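Long-range contacts in beta-galactosidase (Marinomonas sp. ef1, PDB 6Y2K), which hydrolyses terminal beta-D-galactosyl residues of beta-galactosides as a cold-active, hexameric GH42 beta-galactosidase from an Antarctic Marinomonas: residues T522-D527 with Q552-L557; S430-Y435 with L546-E551; P73-P78 with S102-T107; D83-M88 with S110-E115. All coordinates share one frame; numbering follows the deposited sequence.

Interaction 1 of 4, residues T522-D527 with Q552-L557; sequences TVERVD and QIKTEL
A beta bulge interrupts this two-stranded antiparallel ribbon: the register slips by one residue between the pairs Val523-Ile553 and Arg525-Gln552, leaving Glu524 as the extra residue with nearly helical backbone angles. The ribbon, strands 521-528 and 549-555, belongs to the trimerisation domain. Thr522 and Lys554 form a hydrogen-bonded pair, with Thr522 N donating to Lys554 O (2.9 Å) and Lys554 N returning a bond to Thr522 O. Past the non-hydrogen-bonded pair Val523-Ile553, Glu524 N reaches Gln552 O at 2.8 Å, nearly along the C=O axis, and Gln552 N donates to Arg525 O.

The bulge turns Glu524 toward the facing strand, and its carboxylate joins Arg525 in gripping the Gln552 amide from both ends. Gln552 has CG anti to its backbone N and an extended chain, which carries the amide between the two. Opposite the face bearing Gln552, Val523 CG2 touches Ile553 CG1 at 4.2 Å, and Tyr578 of strand 576-579 packs on both. The Gln552 amide also donates to Glu377 of a second subunit, so the polar face of the ribbon lies at a subunit interface. Arg525 NE approaches Gln552 OE1 at 2.8 Å from above the amide plane, the guanidinium turned 70° from it. The NE2 bond to Glu524 OE1 (2.8 Å) is almost straight at 177° and lies in the amide plane, yet it meets the oxygen from above the carboxylate plane.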
# COMPACT_ATOMS: atom_id res chain seq x y z
N THR A 522 -38.83 -12.60 -15.90
CA THR A 522 -39.22 -12.85 -14.52
C THR A 522 -38.00 -12.68 -13.61
O THR A 522 -36.98 -13.33 -13.83
CB THR A 522 -39.79 -14.27 -14.36
OG1 THR A 522 -40.94 -14.41 -15.19
CG2 THR A 522 -40.19 -14.55 -12.90
N VAL A 523 -38.11 -11.82 -12.61
CA VAL A 523 -37.09 -11.73 -11.56
C VAL A 523 -37.41 -12.82 -10.55
O VAL A 523 -38.36 -12.70 -9.77
CB VAL A 523 -37.07 -10.36 -10.85
CG1 VAL A 523 -36.00 -10.33 -9.75
CG2 VAL A 523 -36.83 -9.24 -11.87
N GLU A 524 -36.62 -13.87 -10.57
CA GLU A 524 -36.85 -15.04 -9.72
C GLU A 524 -36.49 -14.74 -8.27
O GLU A 524 -37.18 -15.17 -7.35
CB GLU A 524 -36.05 -16.22 -10.24
CG GLU A 524 -36.43 -16.65 -11.66
CD GLU A 524 -35.58 -17.78 -12.19
OE1 GLU A 524 -34.38 -17.88 -11.84
OE2 GLU A 524 -36.11 -18.59 -12.98
N ARG A 525 -35.37 -14.03 -8.08
CA ARG A 525 -34.93 -13.59 -6.76
C ARG A 525 -33.83 -12.54 -6.91
O ARG A 525 -33.37 -12.30 -8.02
CB ARG A 525 -34.44 -14.77 -5.90
CG ARG A 525 -33.31 -15.60 -6.50
CD ARG A 525 -32.94 -16.74 -5.55
NE ARG A 525 -31.68 -17.38 -5.93
CZ ARG A 525 -31.06 -18.32 -5.22
NH1 ARG A 525 -31.53 -18.73 -4.05
NH2 ARG A 525 -29.93 -18.83 -5.70
N VAL A 526 -33.44 -11.92 -5.79
CA VAL A 526 -32.43 -10.86 -5.77
C VAL A 526 -31.20 -11.26 -4.94
O VAL A 526 -31.33 -11.73 -3.82
CB VAL A 526 -33.01 -9.56 -5.16
CG1 VAL A 526 -31.95 -8.46 -5.11
CG2 VAL A 526 -34.22 -9.07 -5.95
N ASP A 527 -30.03 -11.04 -5.52
CA ASP A 527 -28.74 -11.13 -4.85
C ASP A 527 -28.37 -9.68 -4.46
O ASP A 527 -28.00 -8.87 -5.33
CB ASP A 527 -27.73 -11.76 -5.83
CG ASP A 527 -26.32 -11.91 -5.27
OD1 ASP A 527 -26.15 -12.12 -4.06
OD2 ASP A 527 -25.36 -11.85 -6.07
N GLN A 552 -31.61 -12.16 -10.37
CA GLN A 552 -31.57 -13.46 -11.03
C GLN A 552 -32.82 -13.55 -11.91
O GLN A 552 -33.95 -13.59 -11.39
CB GLN A 552 -31.57 -14.59 -10.00
CG GLN A 552 -31.53 -15.99 -10.59
CD GLN A 552 -31.60 -17.08 -9.52
OE1 GLN A 552 -30.78 -17.11 -8.60
NE2 GLN A 552 -32.57 -17.97 -9.66
N ILE A 553 -32.63 -13.58 -13.23
CA ILE A 553 -33.72 -13.37 -14.20
C ILE A 553 -33.83 -14.54 -15.18
O ILE A 553 -32.82 -15.11 -15.61
CB ILE A 553 -33.49 -12.06 -14.99
CG1 ILE A 553 -33.66 -10.85 -14.05
CG2 ILE A 553 -34.46 -11.92 -16.17
CD1 ILE A 553 -33.16 -9.54 -14.63
N LYS A 554 -35.07 -14.90 -15.51
CA LYS A 554 -35.37 -15.84 -16.59
C LYS A 554 -36.08 -15.06 -17.70
O LYS A 554 -37.04 -14.33 -17.45
CB LYS A 554 -36.25 -16.99 -16.10
CG LYS A 554 -36.56 -18.01 -17.18
CD LYS A 554 -36.97 -19.36 -16.60
CE LYS A 554 -37.21 -20.39 -17.70
NZ LYS A 554 -37.03 -21.79 -17.20
N THR A 555 -35.57 -15.18 -18.92
CA THR A 555 -36.14 -14.50 -20.08
C THR A 555 -35.73 -15.20 -21.37
O THR A 555 -34.70 -15.87 -21.40
CB THR A 555 -35.71 -13.02 -20.16
OG1 THR A 555 -36.42 -12.34 -21.21
CG2 THR A 555 -34.20 -12.87 -20.41
N GLU A 556 -36.54 -15.03 -22.42
CA GLU A 556 -36.16 -15.43 -23.77
C GLU A 556 -35.67 -14.23 -24.59
O GLU A 556 -35.20 -14.41 -25.71
CB GLU A 556 -37.34 -16.10 -24.49
CG GLU A 556 -37.82 -17.39 -23.85
CD GLU A 556 -36.73 -18.44 -23.73
OE1 GLU A 556 -36.67 -19.10 -22.67
OE2 GLU A 556 -35.92 -18.59 -24.68
N LEU A 557 -35.74 -13.03 -24.03
CA LEU A 557 -35.24 -11.84 -24.72
C LEU A 557 -33.73 -11.97 -24.98
O LEU A 557 -33.03 -12.59 -24.19
CB LEU A 557 -35.50 -10.58 -23.89
CG LEU A 557 -36.95 -10.14 -23.75
CD1 LEU A 557 -37.07 -9.09 -22.66
CD2 LEU A 557 -37.50 -9.60 -25.08

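Interaction 2 of 4, residues S430-Y435 with L546-E551; sequences SRAYRY and LKHWHE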
# COMPACT_ATOMS: atom_id res chain seq x y z
N SER A 430 -30.26 -4.06 -0.02
CA SER A 430 -28.82 -3.92 0.22
C SER A 430 -28.60 -2.52 0.77
O SER A 430 -29.07 -1.55 0.16
CB SER A 430 -28.00 -4.08 -1.06
OG SER A 430 -26.65 -3.70 -0.82
N ARG A 431 -27.86 -2.40 1.87
CA ARG A 431 -27.59 -1.10 2.48
C ARG A 431 -26.77 -0.19 1.54
O ARG A 431 -26.79 1.03 1.68
CB ARG A 431 -26.91 -1.25 3.84
CG ARG A 431 -26.85 0.04 4.65
CD ARG A 431 -26.56 -0.23 6.12
NE ARG A 431 -27.65 -0.97 6.75
CZ ARG A 431 -27.63 -1.39 8.01
NH1 ARG A 431 -26.59 -1.15 8.78
NH2 ARG A 431 -28.67 -2.07 8.48
N ALA A 432 -26.04 -0.78 0.60
CA ALA A 432 -25.27 -0.02 -0.39
C ALA A 432 -26.14 0.58 -1.51
O ALA A 432 -25.65 1.39 -2.29
CB ALA A 432 -24.18 -0.89 -0.99
N TYR A 433 -27.41 0.18 -1.60
CA TYR A 433 -28.32 0.68 -2.63
C TYR A 433 -29.13 1.88 -2.13
O TYR A 433 -29.74 1.81 -1.07
CB TYR A 433 -29.30 -0.42 -3.08
CG TYR A 433 -30.25 0.04 -4.17
CD1 TYR A 433 -31.37 0.83 -3.88
CD2 TYR A 433 -30.02 -0.29 -5.51
CE1 TYR A 433 -32.22 1.27 -4.88
CE2 TYR A 433 -30.87 0.14 -6.52
CZ TYR A 433 -31.97 0.92 -6.21
OH TYR A 433 -32.82 1.36 -7.22
N ARG A 434 -29.16 2.93 -2.94
CA ARG A 434 -29.98 4.10 -2.68
C ARG A 434 -30.58 4.59 -4.00
O ARG A 434 -29.85 4.81 -4.96
CB ARG A 434 -29.11 5.18 -2.05
CG ARG A 434 -29.86 6.17 -1.20
CD ARG A 434 -29.97 5.72 0.25
NE ARG A 434 -30.09 6.88 1.12
CZ ARG A 434 -29.07 7.43 1.77
NH1 ARG A 434 -29.28 8.49 2.53
NH2 ARG A 434 -27.85 6.93 1.68
N TYR A 435 -31.91 4.73 -4.05
CA TYR A 435 -32.59 5.17 -5.27
C TYR A 435 -31.98 6.44 -5.83
O TYR A 435 -31.64 6.50 -7.01
CB TYR A 435 -34.07 5.40 -5.00
CG TYR A 435 -34.89 5.95 -6.16
CD1 TYR A 435 -35.16 5.17 -7.28
CD2 TYR A 435 -35.40 7.25 -6.13
CE1 TYR A 435 -35.92 5.66 -8.33
CE2 TYR A 435 -36.17 7.74 -7.18
CZ TYR A 435 -36.43 6.94 -8.27
OH TYR A 435 -37.19 7.40 -9.32
N LEU A 546 -20.75 -5.32 -12.02
CA LEU A 546 -21.98 -4.88 -11.38
C LEU A 546 -21.76 -4.84 -9.87
O LEU A 546 -20.90 -5.54 -9.35
CB LEU A 546 -23.13 -5.82 -11.73
CG LEU A 546 -23.12 -7.24 -11.13
CD1 LEU A 546 -23.85 -7.30 -9.79
CD2 LEU A 546 -23.77 -8.19 -12.12
N LYS A 547 -22.55 -4.02 -9.18
CA LYS A 547 -22.47 -3.88 -7.73
C LYS A 547 -23.85 -3.67 -7.12
O LYS A 547 -24.79 -3.25 -7.80
CB LYS A 547 -21.55 -2.71 -7.35
CG LYS A 547 -21.90 -1.38 -7.99
CD LYS A 547 -20.76 -0.38 -7.78
CE LYS A 547 -21.09 0.98 -8.41
NZ LYS A 547 -20.07 2.01 -8.01
N HIS A 548 -23.97 -4.02 -5.84
CA HIS A 548 -25.11 -3.68 -4.96
C HIS A 548 -26.38 -4.49 -5.15
O HIS A 548 -26.99 -4.94 -4.16
CB HIS A 548 -25.46 -2.18 -5.01
CG HIS A 548 -24.29 -1.27 -4.78
ND1 HIS A 548 -24.24 0.01 -5.30
CD2 HIS A 548 -23.15 -1.45 -4.09
CE1 HIS A 548 -23.10 0.57 -4.94
NE2 HIS A 548 -22.42 -0.29 -4.20
N TRP A 549 -26.81 -4.64 -6.41
CA TRP A 549 -28.09 -5.24 -6.76
C TRP A 549 -27.92 -6.10 -8.01
O TRP A 549 -27.44 -5.63 -9.03
CB TRP A 549 -29.10 -4.12 -7.01
CG TRP A 549 -30.51 -4.58 -7.04
CD1 TRP A 549 -31.25 -4.91 -8.14
CD2 TRP A 549 -31.36 -4.78 -5.91
NE1 TRP A 549 -32.51 -5.30 -7.76
CE2 TRP A 549 -32.61 -5.22 -6.40
CE3 TRP A 549 -31.19 -4.61 -4.53
CZ2 TRP A 549 -33.69 -5.51 -5.55
CZ3 TRP A 549 -32.26 -4.89 -3.69
CH2 TRP A 549 -33.50 -5.34 -4.20
N HIS A 550 -28.33 -7.36 -7.90
CA HIS A 550 -28.00 -8.39 -8.88
C HIS A 550 -29.20 -9.33 -9.02
O HIS A 550 -29.31 -10.32 -8.30
CB HIS A 550 -26.72 -9.12 -8.40
CG HIS A 550 -26.23 -10.22 -9.30
ND1 HIS A 550 -25.59 -11.33 -8.80
CD2 HIS A 550 -26.23 -10.35 -10.65
CE1 HIS A 550 -25.24 -12.12 -9.81
NE2 HIS A 550 -25.61 -11.54 -10.94
N GLU A 551 -30.11 -8.99 -9.93
CA GLU A 551 -31.34 -9.78 -10.11
C GLU A 551 -31.06 -11.06 -10.87
O GLU A 551 -30.35 -11.05 -11.87
CB GLU A 551 -32.41 -8.96 -10.84
CG GLU A 551 -33.01 -7.88 -9.97
CD GLU A 551 -33.83 -6.85 -10.72
OE1 GLU A 551 -34.06 -7.02 -11.95
OE2 GLU A 551 -34.25 -5.88 -10.06
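Van der Waals packing carries the direct contact between loop 430-435 and the corner at His548. Ala432 CB sits over one face of the His548 imidazole, 3.3 Å from its CD2. Ala432 O lies over the same face, offset toward the rim, while Lys547 CG covers the centre of the opposite face, so the ring is sandwiched between loop and strand. Ser430 brings its CB to 3.4 Å from His548 O.

Among the aromatic groups, the Tyr433 ring and the six-membered ring of Trp549 meet obliquely, centroids 5.7 Å apart and planes at 52°; Tyr433 CD2 rests on Trp549 CB at 4.2 Å.

Hydrogen bonds fix each side separately. Tyr433 N donates to Ser430 O, closing a type I beta turn. Trp549 NE1 points in its ring plane at Glu551 OE2 (2.9 Å), using the anti lone pair of that oxygen; this holds the indole rotation. Arg496 makes cation-pi contacts with Tyr433 and Trp549 and donates its N to Glu551 OE2, while Tyr578 OH bonds the other oxygen, so the buried carboxylate is held at both ends. Ser430 OG is bonded to Leu529 O, and His548 NE2 to Glu531.

Backbone angles with positive phi (77°) at His548 turn the chain from strand 544-547 of the mixed sheet into strand 549-555 of the two-stranded ribbon, and Trp549 N donates back to Lys547 O at 2.8 Å. The arrangement is a classic gamma turn at His548 between two strands, packed against a type I beta turn that leads into helix 435-448 of the trimerisation domain.

Interaction 3 of 4, residues P73-P78 with S102-T107; sequences PTATPP and SRRHYT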
# COMPACT_ATOMS: atom_id res chain seq x y z
N PRO A 73 -43.63 34.83 5.90
CA PRO A 73 -42.69 34.60 6.99
C PRO A 73 -42.96 33.37 7.87
O PRO A 73 -42.51 33.31 9.02
CB PRO A 73 -42.85 35.89 7.81
CG PRO A 73 -44.31 36.16 7.70
CD PRO A 73 -44.65 35.83 6.27
N THR A 74 -43.63 32.36 7.31
CA THR A 74 -44.17 31.25 8.10
C THR A 74 -43.15 30.16 8.48
O THR A 74 -43.48 29.26 9.26
CB THR A 74 -45.37 30.61 7.38
OG1 THR A 74 -45.00 30.20 6.06
CG2 THR A 74 -46.53 31.58 7.28
N ALA A 75 -41.92 30.24 7.97
CA ALA A 75 -40.86 29.30 8.34
C ALA A 75 -40.38 29.50 9.76
O ALA A 75 -39.90 28.55 10.39
CB ALA A 75 -39.67 29.43 7.38
N THR A 76 -40.48 30.74 10.25
CA THR A 76 -39.94 31.14 11.54
C THR A 76 -40.97 31.96 12.34
O THR A 76 -40.80 33.17 12.50
CB THR A 76 -38.62 31.93 11.37
OG1 THR A 76 -38.74 32.87 10.30
CG2 THR A 76 -37.48 30.99 11.05
N PRO A 77 -42.03 31.30 12.85
CA PRO A 77 -42.99 32.04 13.69
C PRO A 77 -42.38 32.44 15.04
O PRO A 77 -41.44 31.77 15.51
CB PRO A 77 -44.14 31.04 13.87
CG PRO A 77 -43.50 29.70 13.73
CD PRO A 77 -42.42 29.88 12.70
N PRO A 78 -42.89 33.52 15.67
CA PRO A 78 -42.26 34.02 16.90
C PRO A 78 -42.56 33.16 18.13
O PRO A 78 -43.51 32.39 18.12
CB PRO A 78 -42.87 35.43 17.08
CG PRO A 78 -43.76 35.67 15.92
CD PRO A 78 -44.04 34.35 15.26
N SER A 102 -34.18 28.03 16.73
CA SER A 102 -33.55 27.94 15.42
C SER A 102 -34.62 28.35 14.38
O SER A 102 -35.12 29.49 14.45
CB SER A 102 -32.95 26.53 15.19
OG SER A 102 -33.94 25.51 15.14
N ARG A 103 -34.98 27.46 13.46
CA ARG A 103 -36.05 27.74 12.49
C ARG A 103 -36.82 26.46 12.17
O ARG A 103 -36.39 25.38 12.56
CB ARG A 103 -35.47 28.36 11.19
CG ARG A 103 -34.41 27.52 10.48
CD ARG A 103 -34.02 28.15 9.14
NE ARG A 103 -32.93 27.42 8.49
CZ ARG A 103 -32.25 27.86 7.42
NH1 ARG A 103 -32.51 29.04 6.85
NH2 ARG A 103 -31.28 27.09 6.92
N ARG A 104 -37.95 26.63 11.47
CA ARG A 104 -38.80 25.52 11.02
C ARG A 104 -39.43 24.71 12.17
O ARG A 104 -39.71 23.51 12.03
CB ARG A 104 -38.06 24.62 10.02
CG ARG A 104 -37.64 25.32 8.73
CD ARG A 104 -37.62 24.34 7.55
NE ARG A 104 -38.92 23.70 7.49
CZ ARG A 104 -40.02 24.28 7.00
NH1 ARG A 104 -39.97 25.47 6.42
NH2 ARG A 104 -41.17 23.64 7.08
N HIS A 105 -39.73 25.40 13.26
CA HIS A 105 -40.33 24.80 14.48
C HIS A 105 -41.86 24.70 14.39
O HIS A 105 -42.60 25.38 15.11
CB HIS A 105 -39.89 25.57 15.75
CG HIS A 105 -39.77 27.05 15.54
ND1 HIS A 105 -38.59 27.63 15.14
CD2 HIS A 105 -40.68 28.05 15.61
CE1 HIS A 105 -38.77 28.93 15.01
NE2 HIS A 105 -40.03 29.21 15.28
N TYR A 106 -42.32 23.84 13.49
CA TYR A 106 -43.72 23.45 13.42
C TYR A 106 -43.86 22.14 12.68
O TYR A 106 -43.00 21.79 11.86
CB TYR A 106 -44.57 24.53 12.73
CG TYR A 106 -44.25 24.79 11.26
CD1 TYR A 106 -44.86 24.04 10.24
CD2 TYR A 106 -43.38 25.82 10.89
CE1 TYR A 106 -44.58 24.29 8.90
CE2 TYR A 106 -43.09 26.06 9.55
CZ TYR A 106 -43.69 25.30 8.56
OH TYR A 106 -43.41 25.56 7.23
N THR A 107 -44.93 21.41 12.97
CA THR A 107 -45.34 20.31 12.11
C THR A 107 -46.39 20.81 11.13
O THR A 107 -47.29 21.58 11.50
CB THR A 107 -45.87 19.06 12.85
OG1 THR A 107 -46.55 18.21 11.91
CG2 THR A 107 -46.83 19.41 14.00
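Pro77 and His105 reach toward each other tip to tip, the imidazole NE2 coming within 3.6 Å of Pro77 CD. The same nitrogen donates to Pro77 O at 2.9 Å, almost straight (169°), in the plane of the ring and on a lone pair of the carbonyl. His105 CG occupies the crowded position between backbone N and carbonyl carbon, which swings the ring to this oxygen from the centre of an inverse gamma turn.

Thr76 and Arg103 instead lie side by side, pointing the same way, with Thr76 CG2 pressed to 3.3 Å from Arg103 CB. The extended Arg103 chain then leads away to His146, and Trp183 of a third subunit packs on both residues. Between these pairs the backbones meet directly: Arg104 N donates to Ala75 O at 2.9 Å, nearly along the C=O axis.

These are loops of the TIM-barrel domain, the catalytic domain in GH42 enzymes: 73-78 follows barrel strand 67-71, its first four residues forming a type I beta turn, and 102-107 lies in the long excursion before helix 111-128.

Tyr106 turns the edge of its ring to Ala75 CA, while CE2 comes to 3.2 Å from Thr74 O. Phe222 stacks on this ring. Bent at chi2 and chi3, the Arg104 chain folds its guanidinium back past Ala75 CB, where NH1 forms a salt bridge with Asp140 and NH2 donates weakly to Tyr106 OH.

Interaction 4 of 4, residues D83-M88 with S110-E115; sequences DRHPSM and SLEYRE
His85 and Glu112 meet through a short His-carboxylate hydrogen bond, ND1 to OE1 at 2.6 Å. Both side chains have CG anti to the carbonyl carbon, and the Glu112 chain runs extended beyond CG, so its carboxylate spans the gap. OE1 lies at the imidazole edge, near the ring plane, but ND1 meets it from above the carboxylate plane, the two planes being 73° apart. His85 NE2 is bonded to Glu116, one turn further along the same helix. Two acidic partners on one ring would probably favour a protonated imidazole.

Two waters also donate to Glu112 OE1: one links it to Arg84 O, the other accepts from Ser87 N. A third water bridges Ser87 OG, in the crowded position, and Ser110 OG (2.7 Å from the water).

Ser110 places OG anti to its backbone N (chi1 177°), where it accepts from Tyr113 N at 3.1 Å and N-caps helix 111-128. The same oxygen packs 3.3 Å from Met88 CA. Met88 also takes the crowded chi1 position and bends at chi3 (-97°), laying CE over one face of the Tyr113 ring in a CH-pi contact, 3.7 Å from the centroid; SD stands obliquely at 5.0 Å.

Helix 79-84 thus ends, through a 3-10 segment, against the start of helix 111-128 in the TIM-barrel domain. Leu81 of the first helix packs on both Met88 and Tyr113, while Phe222 of helix 205-233 borders Tyr113.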
# COMPACT_ATOMS: atom_id res chain seq x y z
N ASP A 83 -45.61 29.61 22.13
CA ASP A 83 -46.09 29.45 23.50
C ASP A 83 -47.63 29.35 23.57
O ASP A 83 -48.16 28.64 24.42
CB ASP A 83 -45.60 30.60 24.40
CG ASP A 83 -44.10 30.54 24.68
OD1 ASP A 83 -43.47 29.49 24.46
OD2 ASP A 83 -43.54 31.57 25.12
N ARG A 84 -48.32 30.05 22.67
CA ARG A 84 -49.78 29.95 22.56
C ARG A 84 -50.29 28.64 21.97
O ARG A 84 -51.44 28.27 22.22
CB ARG A 84 -50.34 31.10 21.72
CG ARG A 84 -50.37 32.43 22.45
CD ARG A 84 -50.94 33.51 21.54
NE ARG A 84 -51.27 34.70 22.32
CZ ARG A 84 -52.09 35.66 21.92
NH1 ARG A 84 -52.68 35.63 20.72
NH2 ARG A 84 -52.31 36.69 22.73
N HIS A 85 -49.47 27.97 21.17
CA HIS A 85 -49.89 26.77 20.45
C HIS A 85 -48.88 25.63 20.61
O HIS A 85 -48.21 25.25 19.65
CB HIS A 85 -50.08 27.09 18.97
CG HIS A 85 -51.06 28.19 18.71
ND1 HIS A 85 -52.43 28.02 18.85
CD2 HIS A 85 -50.88 29.48 18.33
CE1 HIS A 85 -53.04 29.16 18.56
NE2 HIS A 85 -52.12 30.05 18.23
N PRO A 86 -48.76 25.06 21.83
CA PRO A 86 -47.82 23.95 22.05
C PRO A 86 -48.02 22.73 21.14
O PRO A 86 -47.04 22.03 20.83
CB PRO A 86 -48.04 23.56 23.52
CG PRO A 86 -49.38 24.14 23.88
CD PRO A 86 -49.53 25.38 23.05
N SER A 87 -49.26 22.48 20.71
CA SER A 87 -49.55 21.40 19.77
C SER A 87 -48.99 21.62 18.34
O SER A 87 -49.06 20.69 17.51
CB SER A 87 -51.06 21.16 19.68
OG SER A 87 -51.72 22.22 19.00
N MET A 88 -48.49 22.82 18.04
CA MET A 88 -47.86 23.09 16.74
C MET A 88 -46.46 22.49 16.60
O MET A 88 -45.99 22.31 15.48
CB MET A 88 -47.81 24.61 16.42
CG MET A 88 -46.62 25.36 17.00
SD MET A 88 -46.74 27.15 16.77
CE MET A 88 -45.74 27.32 15.29
N SER A 110 -50.20 20.58 11.96
CA SER A 110 -50.82 21.43 12.98
C SER A 110 -51.90 22.31 12.37
O SER A 110 -51.60 23.22 11.60
CB SER A 110 -49.79 22.32 13.66
OG SER A 110 -50.41 23.20 14.59
N LEU A 111 -53.15 22.06 12.73
CA LEU A 111 -54.27 22.86 12.24
C LEU A 111 -54.29 24.25 12.89
O LEU A 111 -54.66 25.25 12.24
CB LEU A 111 -55.59 22.12 12.46
CG LEU A 111 -55.68 20.74 11.81
CD1 LEU A 111 -57.06 20.14 12.06
CD2 LEU A 111 -55.40 20.79 10.31
N GLU A 112 -53.87 24.33 14.16
CA GLU A 112 -53.76 25.61 14.85
C GLU A 112 -52.75 26.53 14.15
O GLU A 112 -53.04 27.70 13.92
CB GLU A 112 -53.38 25.43 16.33
CG GLU A 112 -54.47 24.78 17.18
CD GLU A 112 -54.16 24.79 18.68
OE1 GLU A 112 -53.27 25.54 19.14
OE2 GLU A 112 -54.83 24.04 19.43
N TYR A 113 -51.57 26.01 13.79
CA TYR A 113 -50.59 26.86 13.10
C TYR A 113 -51.06 27.22 11.69
O TYR A 113 -50.80 28.32 11.22
CB TYR A 113 -49.18 26.24 13.07
CG TYR A 113 -48.14 27.19 12.48
CD1 TYR A 113 -48.03 28.50 12.95
CD2 TYR A 113 -47.30 26.79 11.44
CE1 TYR A 113 -47.11 29.39 12.42
CE2 TYR A 113 -46.36 27.67 10.90
CZ TYR A 113 -46.27 28.97 11.40
OH TYR A 113 -45.38 29.85 10.89
N ARG A 114 -51.76 26.31 11.02
CA ARG A 114 -52.32 26.65 9.70
C ARG A 114 -53.27 27.85 9.76
O ARG A 114 -53.27 28.68 8.86
CB ARG A 114 -53.05 25.47 9.08
CG ARG A 114 -52.12 24.47 8.43
CD ARG A 114 -52.95 23.39 7.77
NE ARG A 114 -52.19 22.17 7.58
CZ ARG A 114 -52.69 21.05 7.08
NH1 ARG A 114 -53.96 20.97 6.67
NH2 ARG A 114 -51.91 20.00 6.98
N GLU A 115 -54.09 27.93 10.82
CA GLU A 115 -54.98 29.08 10.98
C GLU A 115 -54.17 30.36 11.24
O GLU A 115 -54.49 31.41 10.68
CB GLU A 115 -56.04 28.85 12.06
CG GLU A 115 -57.09 27.83 11.65
CD GLU A 115 -57.71 28.13 10.29
OE1 GLU A 115 -58.31 29.21 10.14
OE2 GLU A 115 -57.61 27.29 9.36
O HOH W 1 -54.20 27.33 20.93
O HOH W 2 -51.91 24.07 21.06
O HOH W 3 -52.34 22.18 16.17

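Along the chain, interactions 3 and 4 come first and interleave, their segments alternating within the TIM-barrel domain; interactions 1 and 2 interleave likewise in the trimerisation domain. The centres of interactions 3 and 4 lie about 11 Å apart. Those of interactions 1 and 2 lie about 16 Å apart. Tyr113 OH with Thr74 O ties the loop after strand 67-71 to helix 111-128, and Thr107 N with Met88 O ties segment 102-107 to the 3-10 segment after helix 79-84. Interactions 1 and 2 share strand 549-555 and join at Asp527 and His550. The two pairs lie far apart, with interactions 1 and 3 about 49 Å between centres, and face different neighbouring subunits of the hexamer.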